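Local coordinates for SAM-dependent O-methyltransferase (Leptospira interrogans, PDB 2HNK), which probably transfers a methyl group from S-adenosylmethionine to an oxygen atom of its acceptor substrate and here holds the product S-adenosylhomocysteine, at residues L28-E33 and R102-E107; R63-G68 and K87-D92; G68-Y73 and E95-V100. All blocks are in the same frame, centred on the assembly; numbering follows the deposited sequence.

Interaction 1. Residues L28-E33 and R102-E107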
loop_
_atom_site.group_PDB
_atom_site.type_symbol
_atom_site.label_atom_id
_atom_site.label_comp_id
_atom_site.label_asym_id
_atom_site.label_seq_id
_atom_site.Cartn_x
_atom_site.Cartn_y
_atom_site.Cartn_z
ATOM N N LEU C 28 -18.915 -9.147 -7.341
ATOM C CA LEU C 28 -18.697 -10.400 -8.066
ATOM C C LEU C 28 -19.524 -10.430 -9.344
ATOM O O LEU C 28 -19.026 -10.803 -10.408
ATOM C CB LEU C 28 -19.061 -11.600 -7.183
ATOM C CG LEU C 28 -19.089 -12.996 -7.813
ATOM C CD1 LEU C 28 -17.734 -13.378 -8.377
ATOM C CD2 LEU C 28 -19.569 -14.036 -6.798
ATOM N N LYS C 29 -20.788 -10.025 -9.214
ATOM C CA LYS C 29 -21.725 -9.888 -10.329
ATOM C C LYS C 29 -21.110 -9.052 -11.457
ATOM O O LYS C 29 -21.136 -9.464 -12.620
ATOM C CB LYS C 29 -23.032 -9.267 -9.811
ATOM C CG LYS C 29 -24.214 -9.219 -10.761
ATOM C CD LYS C 29 -25.409 -8.597 -10.025
ATOM C CE LYS C 29 -26.660 -8.543 -10.870
ATOM N NZ LYS C 29 -26.667 -7.373 -11.779
ATOM N N LEU C 30 -20.550 -7.894 -11.099
ATOM C CA LEU C 30 -19.884 -7.010 -12.061
ATOM C C LEU C 30 -18.715 -7.686 -12.792
ATOM O O LEU C 30 -18.565 -7.523 -14.001
ATOM C CB LEU C 30 -19.430 -5.696 -11.401
ATOM C CG LEU C 30 -18.521 -4.740 -12.201
ATOM C CD1 LEU C 30 -19.098 -4.348 -13.583
ATOM C CD2 LEU C 30 -18.177 -3.499 -11.405
ATOM N N ARG C 31 -17.898 -8.435 -12.057
ATOM C CA ARG C 31 -16.753 -9.126 -12.648
ATOM C C ARG C 31 -17.206 -10.159 -13.682
ATOM O O ARG C 31 -16.637 -10.243 -14.772
ATOM C CB ARG C 31 -15.875 -9.770 -11.567
ATOM C CG ARG C 31 -15.237 -8.769 -10.612
ATOM C CD ARG C 31 -13.982 -9.316 -9.933
ATOM N NE ARG C 31 -14.278 -10.264 -8.860
ATOM C CZ ARG C 31 -13.999 -11.564 -8.900
ATOM N NH1 ARG C 31 -13.399 -12.087 -9.959
ATOM N NH2 ARG C 31 -14.313 -12.345 -7.870
ATOM N N LYS C 32 -18.237 -10.926 -13.332
ATOM C CA LYS C 32 -18.845 -11.890 -14.254
ATOM C C LYS C 32 -19.395 -11.195 -15.503
ATOM O O LYS C 32 -19.146 -11.649 -16.624
ATOM C CB LYS C 32 -19.943 -12.705 -13.564
ATOM C CG LYS C 32 -19.432 -13.684 -12.527
ATOM C CD LYS C 32 -20.575 -14.472 -11.890
ATOM C CE LYS C 32 -20.040 -15.480 -10.875
ATOM N NZ LYS C 32 -21.104 -16.029 -9.974
ATOM N N GLU C 33 -20.120 -10.092 -15.307
ATOM C CA GLU C 33 -20.662 -9.319 -16.425
ATOM C C GLU C 33 -19.553 -8.793 -17.337
ATOM O O GLU C 33 -19.661 -8.879 -18.558
ATOM C CB GLU C 33 -21.548 -8.169 -15.934
ATOM C CG GLU C 33 -22.317 -7.489 -17.058
ATOM C CD GLU C 33 -23.298 -6.434 -16.589
ATOM O OE1 GLU C 33 -23.814 -6.516 -15.454
ATOM O OE2 GLU C 33 -23.574 -5.514 -17.380
ATOM N N ARG C 102 -22.431 2.703 -13.697
ATOM C CA ARG C 102 -23.534 3.323 -12.952
ATOM C C ARG C 102 -24.590 2.322 -12.497
ATOM O O ARG C 102 -25.152 2.452 -11.408
ATOM C CB ARG C 102 -24.183 4.463 -13.741
ATOM C CG ARG C 102 -25.222 5.205 -12.914
ATOM C CD ARG C 102 -25.775 6.420 -13.624
ATOM N NE ARG C 102 -24.789 7.488 -13.796
ATOM C CZ ARG C 102 -24.343 8.279 -12.827
ATOM N NH1 ARG C 102 -24.755 8.113 -11.572
ATOM N NH2 ARG C 102 -23.467 9.236 -13.111
ATOM N N LYS C 103 -24.854 1.322 -13.328
ATOM C CA LYS C 103 -25.705 0.212 -12.927
ATOM C C LYS C 103 -25.255 -0.334 -11.563
ATOM O O LYS C 103 -26.071 -0.541 -10.669
ATOM C CB LYS C 103 -25.675 -0.884 -13.991
ATOM C CG LYS C 103 -26.440 -2.138 -13.616
ATOM C CD LYS C 103 -26.089 -3.268 -14.546
ATOM C CE LYS C 103 -26.705 -4.554 -14.066
ATOM N NZ LYS C 103 -26.533 -5.640 -15.072
ATOM N N TYR C 104 -23.949 -0.527 -11.398
ATOM C CA TYR C 104 -23.414 -1.091 -10.151
ATOM C C TYR C 104 -23.260 -0.073 -9.031
ATOM O O TYR C 104 -23.456 -0.419 -7.870
ATOM C CB TYR C 104 -22.139 -1.895 -10.411
ATOM C CG TYR C 104 -22.470 -3.176 -11.120
ATOM C CD1 TYR C 104 -22.482 -3.238 -12.517
ATOM C CD2 TYR C 104 -22.839 -4.321 -10.395
ATOM C CE1 TYR C 104 -22.826 -4.415 -13.178
ATOM C CE2 TYR C 104 -23.189 -5.498 -11.045
ATOM C CZ TYR C 104 -23.183 -5.537 -12.437
ATOM O OH TYR C 104 -23.520 -6.706 -13.085
ATOM N N TRP C 105 -22.939 1.175 -9.371
ATOM C CA TRP C 105 -22.990 2.257 -8.390
ATOM C C TRP C 105 -24.383 2.324 -7.732
ATOM O O TRP C 105 -24.498 2.434 -6.502
ATOM C CB TRP C 105 -22.673 3.610 -9.035
ATOM C CG TRP C 105 -21.335 3.719 -9.709
ATOM C CD1 TRP C 105 -20.221 2.951 -9.478
ATOM C CD2 TRP C 105 -20.953 4.692 -10.692
ATOM N NE1 TRP C 105 -19.181 3.378 -10.265
ATOM C CE2 TRP C 105 -19.598 4.444 -11.019
ATOM C CE3 TRP C 105 -21.623 5.747 -11.330
ATOM C CZ2 TRP C 105 -18.900 5.207 -11.968
ATOM C CZ3 TRP C 105 -20.933 6.506 -12.276
ATOM C CH2 TRP C 105 -19.580 6.234 -12.583
ATOM N N LYS C 106 -25.427 2.251 -8.566
ATOM C CA LYS C 106 -26.810 2.291 -8.093
ATOM C C LYS C 106 -27.161 1.069 -7.256
ATOM O O LYS C 106 -27.776 1.206 -6.198
ATOM C CB LYS C 106 -27.793 2.440 -9.259
ATOM C CG LYS C 106 -29.208 2.845 -8.838
ATOM C CD LYS C 106 -30.121 3.067 -10.047
ATOM C CE LYS C 106 -29.761 4.329 -10.854
ATOM N NZ LYS C 106 -29.996 5.598 -10.095
ATOM N N GLU C 107 -26.765 -0.114 -7.729
ATOM C CA GLU C 107 -26.942 -1.370 -6.980
ATOM C C GLU C 107 -26.362 -1.285 -5.571
ATOM O O GLU C 107 -26.891 -1.877 -4.634
ATOM C CB GLU C 107 -26.286 -2.545 -7.710
ATOM C CG GLU C 107 -27.156 -3.194 -8.781
ATOM C CD GLU C 107 -26.638 -4.569 -9.230
ATOM O OE1 GLU C 107 -25.867 -5.204 -8.472
ATOM O OE2 GLU C 107 -27.010 -5.018 -10.339
HETATM O O HOH W 1 -28.387 -8.303 -13.799
#

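Interaction 2. Residues R63-G68 and K87-D92. With SAH (S-adenosyl-L-homocysteine), chain O.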
loop_
_atom_site.group_PDB
_atom_site.type_symbol
_atom_site.label_atom_id
_atom_site.label_comp_id
_atom_site.label_asym_id
_atom_site.label_seq_id
_atom_site.Cartn_x
_atom_site.Cartn_y
_atom_site.Cartn_z
ATOM N N ARG C 63 -11.163 13.415 -1.570
ATOM C CA ARG C 63 -11.405 13.773 -2.965
ATOM C C ARG C 63 -10.518 12.960 -3.885
ATOM O O ARG C 63 -9.299 13.138 -3.901
ATOM C CB ARG C 63 -11.186 15.276 -3.204
ATOM C CG ARG C 63 -12.183 16.199 -2.485
ATOM C CD ARG C 63 -13.635 15.907 -2.893
ATOM N NE ARG C 63 -14.578 16.802 -2.222
ATOM C CZ ARG C 63 -15.223 16.517 -1.093
ATOM N NH1 ARG C 63 -15.063 15.343 -0.490
ATOM N NH2 ARG C 63 -16.052 17.414 -0.571
ATOM N N ILE C 64 -11.146 12.072 -4.651
ATOM C CA ILE C 64 -10.433 11.166 -5.553
ATOM C C ILE C 64 -10.779 11.461 -7.017
ATOM O O ILE C 64 -11.919 11.790 -7.331
ATOM C CB ILE C 64 -10.767 9.676 -5.229
ATOM C CG1 ILE C 64 -10.344 9.329 -3.791
ATOM C CG2 ILE C 64 -10.120 8.731 -6.255
ATOM C CD1 ILE C 64 -10.709 7.930 -3.357
ATOM N N ILE C 65 -9.796 11.346 -7.905
ATOM C CA ILE C 65 -10.080 11.321 -9.342
ATOM C C ILE C 65 -9.568 10.029 -9.963
ATOM O O ILE C 65 -8.390 9.704 -9.850
ATOM C CB ILE C 65 -9.503 12.535 -10.108
ATOM C CG1 ILE C 65 -10.106 13.844 -9.591
ATOM C CG2 ILE C 65 -9.748 12.392 -11.623
ATOM C CD1 ILE C 65 -9.482 15.090 -10.211
ATOM N N GLU C 66 -10.474 9.303 -10.613
ATOM C CA GLU C 66 -10.125 8.120 -11.373
ATOM C C GLU C 66 -10.079 8.463 -12.859
ATOM O O GLU C 66 -11.070 8.926 -13.423
ATOM C CB GLU C 66 -11.126 6.991 -11.096
ATOM C CG GLU C 66 -10.963 5.777 -12.004
ATOM C CD GLU C 66 -11.841 4.625 -11.585
ATOM O OE1 GLU C 66 -12.943 4.451 -12.164
ATOM O OE2 GLU C 66 -11.441 3.909 -10.651
ATOM N N ILE C 67 -8.919 8.234 -13.475
ATOM C CA ILE C 67 -8.726 8.445 -14.904
ATOM C C ILE C 67 -8.803 7.084 -15.594
ATOM O O ILE C 67 -7.816 6.324 -15.621
ATOM C CB ILE C 67 -7.359 9.120 -15.226
ATOM C CG1 ILE C 67 -7.141 10.400 -14.395
ATOM C CG2 ILE C 67 -7.254 9.446 -16.713
ATOM C CD1 ILE C 67 -5.685 10.754 -14.216
ATOM N N GLY C 68 -9.973 6.779 -16.146
ATOM C CA GLY C 68 -10.219 5.479 -16.758
ATOM C C GLY C 68 -11.055 4.605 -15.852
ATOM O O GLY C 68 -10.551 4.022 -14.877
ATOM N N LYS C 87 -15.726 11.910 -1.732
ATOM C CA LYS C 87 -16.252 11.907 -3.098
ATOM C C LYS C 87 -15.207 11.531 -4.158
ATOM O O LYS C 87 -14.026 11.813 -3.990
ATOM C CB LYS C 87 -16.864 13.270 -3.415
ATOM C CG LYS C 87 -18.056 13.618 -2.528
ATOM C CD LYS C 87 -18.309 15.116 -2.514
ATOM C CE LYS C 87 -19.388 15.460 -1.502
ATOM N NZ LYS C 87 -19.915 16.836 -1.735
ATOM N N ILE C 88 -15.663 10.903 -5.244
ATOM C CA ILE C 88 -14.788 10.521 -6.370
ATOM C C ILE C 88 -15.313 11.035 -7.720
ATOM O O ILE C 88 -16.492 10.880 -8.032
ATOM C CB ILE C 88 -14.531 8.967 -6.421
ATOM C CG1 ILE C 88 -13.714 8.573 -7.664
ATOM C CG2 ILE C 88 -15.830 8.176 -6.336
ATOM C CD1 ILE C 88 -13.264 7.113 -7.699
ATOM N N LEU C 89 -14.436 11.663 -8.500
ATOM C CA LEU C 89 -14.718 11.961 -9.902
ATOM C C LEU C 89 -14.112 10.900 -10.824
ATOM O O LEU C 89 -12.919 10.602 -10.743
ATOM C CB LEU C 89 -14.199 13.355 -10.290
ATOM C CG LEU C 89 -14.206 13.742 -11.779
ATOM C CD1 LEU C 89 -15.611 13.831 -12.340
ATOM C CD2 LEU C 89 -13.481 15.058 -12.012
ATOM N N CYS C 90 -14.952 10.349 -11.698
ATOM C CA CYS C 90 -14.551 9.358 -12.687
ATOM C C CYS C 90 -14.516 9.951 -14.086
ATOM O O CYS C 90 -15.476 10.584 -14.522
ATOM C CB CYS C 90 -15.529 8.189 -12.672
ATOM S SG CYS C 90 -15.488 7.243 -11.166
ATOM N N CYS C 91 -13.404 9.737 -14.782
ATOM C CA CYS C 91 -13.204 10.244 -16.139
ATOM C C CYS C 91 -13.078 9.070 -17.083
ATOM O O CYS C 91 -12.218 8.199 -16.891
ATOM C CB CYS C 91 -11.916 11.064 -16.238
ATOM S SG CYS C 91 -11.738 12.368 -15.025
ATOM N N ASP C 92 -13.930 9.050 -18.102
ATOM C CA ASP C 92 -13.916 7.995 -19.103
ATOM C C ASP C 92 -14.472 8.553 -20.402
ATOM O O ASP C 92 -15.285 9.486 -20.391
ATOM C CB ASP C 92 -14.750 6.800 -18.632
ATOM C CG ASP C 92 -14.302 5.481 -19.260
ATOM O OD1 ASP C 92 -14.684 5.193 -20.414
ATOM O OD2 ASP C 92 -13.579 4.716 -18.592
HETATM N N SAH O . -10.521 1.206 -13.761
HETATM C CA SAH O . -11.224 0.205 -14.622
HETATM C CB SAH O . -10.330 -0.198 -15.795
HETATM C CG SAH O . -10.009 0.946 -16.760
HETATM S SD SAH O . -9.848 0.308 -18.442
HETATM C C SAH O . -11.730 -1.028 -13.856
HETATM O O SAH O . -12.432 -1.879 -14.410
HETATM O OXT SAH O . -11.457 -1.207 -12.670
HETATM C "C5'" SAH O . -9.515 1.926 -19.188
HETATM C "C4'" SAH O . -10.744 2.791 -19.452
HETATM O "O4'" SAH O . -10.310 4.094 -19.785
HETATM C "C3'" SAH O . -11.585 2.294 -20.616
HETATM O "O3'" SAH O . -12.918 2.166 -20.181
HETATM C "C2'" SAH O . -11.509 3.368 -21.683
HETATM O "O2'" SAH O . -12.781 3.596 -22.254
HETATM C "C1'" SAH O . -11.028 4.586 -20.900
HETATM N N9 SAH O . -10.213 5.528 -21.699
HETATM C C8 SAH O . -9.413 5.269 -22.790
HETATM N N7 SAH O . -8.863 6.435 -23.213
HETATM C C5 SAH O . -9.294 7.435 -22.407
HETATM C C6 SAH O . -9.054 8.809 -22.378
HETATM N N6 SAH O . -8.255 9.382 -23.270
HETATM N N1 SAH O . -9.663 9.590 -21.412
HETATM C C2 SAH O . -10.499 9.017 -20.471
HETATM N N3 SAH O . -10.734 7.655 -20.503
HETATM C C4 SAH O . -10.146 6.878 -21.455
#

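Interaction 3. Residues G68-Y73 and E95-V100. With SAH (S-adenosyl-L-homocysteine), chain O.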
loop_
_atom_site.group_PDB
_atom_site.type_symbol
_atom_site.label_atom_id
_atom_site.label_comp_id
_atom_site.label_asym_id
_atom_site.label_seq_id
_atom_site.Cartn_x
_atom_site.Cartn_y
_atom_site.Cartn_z
ATOM N N GLY C 68 -9.973 6.779 -16.146
ATOM C CA GLY C 68 -10.219 5.479 -16.758
ATOM C C GLY C 68 -11.055 4.605 -15.852
ATOM O O GLY C 68 -10.551 4.022 -14.877
ATOM N N THR C 69 -12.332 4.497 -16.197
ATOM C CA THR C 69 -13.334 3.875 -15.337
ATOM C C THR C 69 -13.865 2.537 -15.838
ATOM O O THR C 69 -14.124 1.642 -15.029
ATOM C CB THR C 69 -14.486 4.870 -15.068
ATOM O OG1 THR C 69 -13.964 5.929 -14.267
ATOM C CG2 THR C 69 -15.656 4.219 -14.333
ATOM N N PHE C 70 -14.045 2.412 -17.157
ATOM C CA PHE C 70 -14.521 1.162 -17.772
ATOM C C PHE C 70 -15.846 0.749 -17.122
ATOM O O PHE C 70 -16.704 1.614 -16.898
ATOM C CB PHE C 70 -13.428 0.082 -17.680
ATOM C CG PHE C 70 -13.684 -1.152 -18.515
ATOM C CD1 PHE C 70 -14.262 -1.064 -19.784
ATOM C CD2 PHE C 70 -13.309 -2.403 -18.039
ATOM C CE1 PHE C 70 -14.484 -2.211 -20.551
ATOM C CE2 PHE C 70 -13.529 -3.551 -18.800
ATOM C CZ PHE C 70 -14.117 -3.457 -20.056
ATOM N N THR C 71 -16.015 -0.535 -16.794
ATOM C CA THR C 71 -17.285 -1.021 -16.233
ATOM C C THR C 71 -17.428 -0.770 -14.720
ATOM O O THR C 71 -18.429 -1.162 -14.108
ATOM C CB THR C 71 -17.539 -2.506 -16.562
ATOM O OG1 THR C 71 -16.398 -3.284 -16.178
ATOM C CG2 THR C 71 -17.809 -2.692 -18.054
ATOM N N GLY C 72 -16.410 -0.148 -14.128
ATOM C CA GLY C 72 -16.534 0.480 -12.822
ATOM C C GLY C 72 -16.040 -0.200 -11.556
ATOM O O GLY C 72 -16.296 0.316 -10.464
ATOM N N TYR C 73 -15.318 -1.318 -11.672
ATOM C CA TYR C 73 -14.938 -2.083 -10.472
ATOM C C TYR C 73 -14.127 -1.268 -9.470
ATOM O O TYR C 73 -14.438 -1.263 -8.277
ATOM C CB TYR C 73 -14.215 -3.410 -10.799
ATOM C CG TYR C 73 -14.126 -4.350 -9.598
ATOM C CD1 TYR C 73 -13.064 -4.270 -8.694
ATOM C CD2 TYR C 73 -15.118 -5.302 -9.354
ATOM C CE1 TYR C 73 -12.988 -5.119 -7.588
ATOM C CE2 TYR C 73 -15.047 -6.159 -8.249
ATOM C CZ TYR C 73 -13.981 -6.057 -7.374
ATOM O OH TYR C 73 -13.910 -6.894 -6.282
ATOM N N GLU C 95 -19.534 6.100 -22.933
ATOM C CA GLU C 95 -20.887 6.116 -22.379
ATOM C C GLU C 95 -21.342 4.694 -22.080
ATOM O O GLU C 95 -21.898 4.422 -21.014
ATOM C CB GLU C 95 -21.878 6.773 -23.347
ATOM C CG GLU C 95 -23.201 7.194 -22.689
ATOM C CD GLU C 95 -24.430 6.937 -23.566
ATOM O OE1 GLU C 95 -25.526 6.698 -23.002
ATOM O OE2 GLU C 95 -24.308 6.963 -24.814
ATOM N N GLU C 96 -21.094 3.805 -23.040
ATOM C CA GLU C 96 -21.491 2.408 -22.969
ATOM C C GLU C 96 -20.998 1.713 -21.695
ATOM O O GLU C 96 -21.787 1.100 -20.978
ATOM C CB GLU C 96 -20.992 1.659 -24.206
ATOM C CG GLU C 96 -21.369 0.186 -24.228
ATOM C CD GLU C 96 -20.991 -0.512 -25.528
ATOM O OE1 GLU C 96 -19.924 -0.195 -26.096
ATOM O OE2 GLU C 96 -21.757 -1.392 -25.980
ATOM N N TRP C 97 -19.701 1.816 -21.425
ATOM C CA TRP C 97 -19.096 1.115 -20.292
ATOM C C TRP C 97 -19.407 1.762 -18.966
ATOM O O TRP C 97 -19.600 1.066 -17.972
ATOM C CB TRP C 97 -17.593 0.973 -20.476
ATOM C CG TRP C 97 -17.254 0.052 -21.590
ATOM C CD1 TRP C 97 -17.982 -1.031 -22.014
ATOM C CD2 TRP C 97 -16.093 0.106 -22.421
ATOM N NE1 TRP C 97 -17.344 -1.647 -23.067
ATOM C CE2 TRP C 97 -16.180 -0.974 -23.332
ATOM C CE3 TRP C 97 -14.979 0.950 -22.475
ATOM C CZ2 TRP C 97 -15.199 -1.221 -24.295
ATOM C CZ3 TRP C 97 -13.999 0.703 -23.437
ATOM C CH2 TRP C 97 -14.120 -0.376 -24.335
ATOM N N THR C 98 -19.484 3.089 -18.949
ATOM C CA THR C 98 -19.842 3.782 -17.724
ATOM C C THR C 98 -21.335 3.642 -17.411
ATOM O O THR C 98 -21.751 3.849 -16.265
ATOM C CB THR C 98 -19.359 5.256 -17.697
ATOM O OG1 THR C 98 -19.968 5.995 -18.761
ATOM C CG2 THR C 98 -17.834 5.314 -17.835
ATOM N N ASN C 99 -22.125 3.252 -18.415
ATOM C CA ASN C 99 -23.504 2.828 -18.178
ATOM C C ASN C 99 -23.584 1.535 -17.361
ATOM O O ASN C 99 -24.500 1.375 -16.537
ATOM C CB ASN C 99 -24.297 2.702 -19.486
ATOM C CG ASN C 99 -24.750 4.046 -20.026
ATOM O OD1 ASN C 99 -24.783 5.033 -19.298
ATOM N ND2 ASN C 99 -25.098 4.091 -21.310
ATOM N N VAL C 100 -22.634 0.623 -17.589
ATOM C CA VAL C 100 -22.493 -0.574 -16.751
ATOM C C VAL C 100 -22.015 -0.173 -15.351
ATOM O O VAL C 100 -22.570 -0.628 -14.353
ATOM C CB VAL C 100 -21.524 -1.628 -17.354
ATOM C CG1 VAL C 100 -21.488 -2.911 -16.476
ATOM C CG2 VAL C 100 -21.906 -1.959 -18.791
HETATM N N SAH O . -10.521 1.206 -13.761
HETATM C CA SAH O . -11.224 0.205 -14.622
HETATM C CB SAH O . -10.330 -0.198 -15.795
HETATM C CG SAH O . -10.009 0.946 -16.760
HETATM S SD SAH O . -9.848 0.308 -18.442
HETATM C C SAH O . -11.730 -1.028 -13.856
HETATM O O SAH O . -12.432 -1.879 -14.410
HETATM O OXT SAH O . -11.457 -1.207 -12.670
HETATM C "C5'" SAH O . -9.515 1.926 -19.188
HETATM C "C4'" SAH O . -10.744 2.791 -19.452
HETATM O "O4'" SAH O . -10.310 4.094 -19.785
HETATM C "C3'" SAH O . -11.585 2.294 -20.616
HETATM O "O3'" SAH O . -12.918 2.166 -20.181
HETATM C "C2'" SAH O . -11.509 3.368 -21.683
HETATM O "O2'" SAH O . -12.781 3.596 -22.254
HETATM C "C1'" SAH O . -11.028 4.586 -20.900
HETATM N N9 SAH O . -10.213 5.528 -21.699
HETATM C C8 SAH O . -9.413 5.269 -22.790
HETATM N N7 SAH O . -8.863 6.435 -23.213
HETATM C C5 SAH O . -9.294 7.435 -22.407
HETATM C C6 SAH O . -9.054 8.809 -22.378
HETATM N N6 SAH O . -8.255 9.382 -23.270
HETATM N N1 SAH O . -9.663 9.590 -21.412
HETATM C C2 SAH O . -10.499 9.017 -20.471
HETATM N N3 SAH O . -10.734 7.655 -20.503
HETATM C C4 SAH O . -10.146 6.878 -21.455
#

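Interaction 1. Residues L28-E33 and R102-E107
Glu33 OE1 receives two donors from the opposing helix: Tyr104 OH in a very short bond of 2.4 Å, and Lys103 NZ in a salt bridge of 2.9 Å. They arrive from different directions. The phenol uses the anti lone pair of OE1, on the side away from OE2, whereas the ammonium group sits above the carboxylate plane, 29° out of it. Glu33 and Lys103 both hold CG anti to the backbone N and continue extended, so they meet tip to tip. The ammonium would help keep the carboxylate ionised, consistent with a charge-assisted bond of uncertain length.

A second salt bridge, from Lys29 NZ to Glu107 OE2 at 2.8 Å, has its charges the other way round between the helices. It uses the syn lone pair of OE2; the lysine chain runs straight until its last torsion, which bends NZ toward the carboxylate. Glu107 OE1 is bonded by Ser26 OG. Lys29 NZ and Lys103 NZ lie 3.7 Å apart, a repulsion probably eased by the two carboxylates and by a water that accepts from Lys29 NZ at 2.8 Å and weakly from Lys103 NZ.

The Tyr104 ring joins this polar group to the packing. Leu30 CB lies over its centre in a CH-pi contact, 3.7 Å from the centroid and 7° off the normal, while Leu30 CD1 touches Tyr104 CD1. Lys29 CG and Glu33 CD stand at the ring edge in its plane, so one helix grips the ring by face and rim. Leu76 of helix 73-81 packs against both Leu30 and Tyr104. With segment axes 10.9 Å apart and running at 165°, this is an antiparallel helix pair, in which helix 25-35 packs against a helix that flanks the sheet of a Rossmann-like methyltransferase domain.

Interaction 2. Residues R63-G68 and K87-D92
Ile88 shows how the two parallel strands mesh. Its CB stands 4.0 Å from CB of its bridge partner Ile64; CG1, anti to the backbone N, passes Ile64 O and CG2; and CD1 ends 3.8 Å from Ile64 CG2 and near Glu66 CB. Glu66 and Cys90 share this face, where Glu66 gives its carboxylate oxygens to Ser74 OG and Thr69 OG1. Ile65, Leu89 and Cys91 line the other face, turned toward helix 121-130.

In-register pairing is fixed by five backbone hydrogen bonds, alternating between the strands from Ile64 N to Lys87 O at 3.0 Å through to Gly68 N to Cys91 O at 2.8 Å. The strand directions differ by only 17°. At their start the aliphatic Lys87 CD lies over the centre of the Arg63 guanidinium, 3.7 Å from CZ; the two charged ends are bonded separately, Arg63 NE to Phe141 O and Lys87 NZ to Asp140 O.

At the other end Asp92 reaches the cofactor product. OD1 accepts from ribose O2' of SAH at 3.1 Å and OD2 from O3' of SAH, while the backbone N atoms of Thr69 and Phe70 also bond OD2 and steady the carboxylate. An acidic residue gripping the ribose at the end of the second strand of a beta-alpha-beta unit is characteristic of Rossmann-like SAM-dependent methyltransferases.

Interaction 3. Residues G68-Y73 and E95-V100
A positive phi at Phe70 (55°) and a first side-chain torsion that puts its CG anti to the backbone N swing the phenyl ring toward Trp97, whose own CG lies anti to its carbonyl carbon. That phi belongs to the type II' turn from Thr69 to Gly72, of which Phe70 is the second residue, within the glycine-containing loop that follows the first strand of the Rossmann-like fold and curls round the SAM site.

The rings form a T-shaped pair. The Phe70 edge carrying CD1 and CE1 is directed at one face of the indole, the planes stand at 83°, and the phenyl centroid is 4.7 Å from that of the five-membered ring. Phe70 CD1 and CE1 come equally near, each 3.4 Å from Trp97 CD2. Thr71 CG2 lies over a face of the same phenyl ring, so the ring is held from a second direction.

Farther along the helix, the Thr71 and Val100 side chains lie side by side, with Thr71 CG2 3.9 Å from Val100 CB; Thr71 OG1 is bonded to Thr34 OG1. Thr98 CG2 adds a looser touch to Thr69 CG2. No hydrogen bond spans the two segments, although the Thr71 CA-H points at Trp97 O over 3.6 Å and is almost straight.

Both aromatic residues line the SAH pocket. The ribose lies beside them, with O3' of SAH 3.3 Å from Trp97 CE3 and O2' of SAH at the indole edge, in its plane. Gly68 O accepts from the amino N of SAH at 3.0 Å, holding the homocysteine end against the loop. The loop and helix also come close where nothing bonds them: Phe70 O and Trp97 O, both acceptors, stand 3.1 Å apart.

In the fold
All three contacts lie in one Rossmann-like domain; interactions 2 and 3 touch SAH, while interaction 1 lies farther out, the side chain of Leu30 about 7 Å from SAH. In chain order come helix 25-35, strand 63-67, the loop 68-73, strand 87-92 and helix 95-107, so interaction 1 closes round the other two, while interactions 2 and 3 alternate and share Gly68. Centres of interactions 1 and 3 lie about 10 Å apart; those of interactions 2 and 3, about 12 Å; those of interactions 1 and 2, about 17 Å. Helix 95-107 serves interaction 3 with its first half and interaction 1 with its last. The path thus runs from sheet through cofactor loop to outer helix pair.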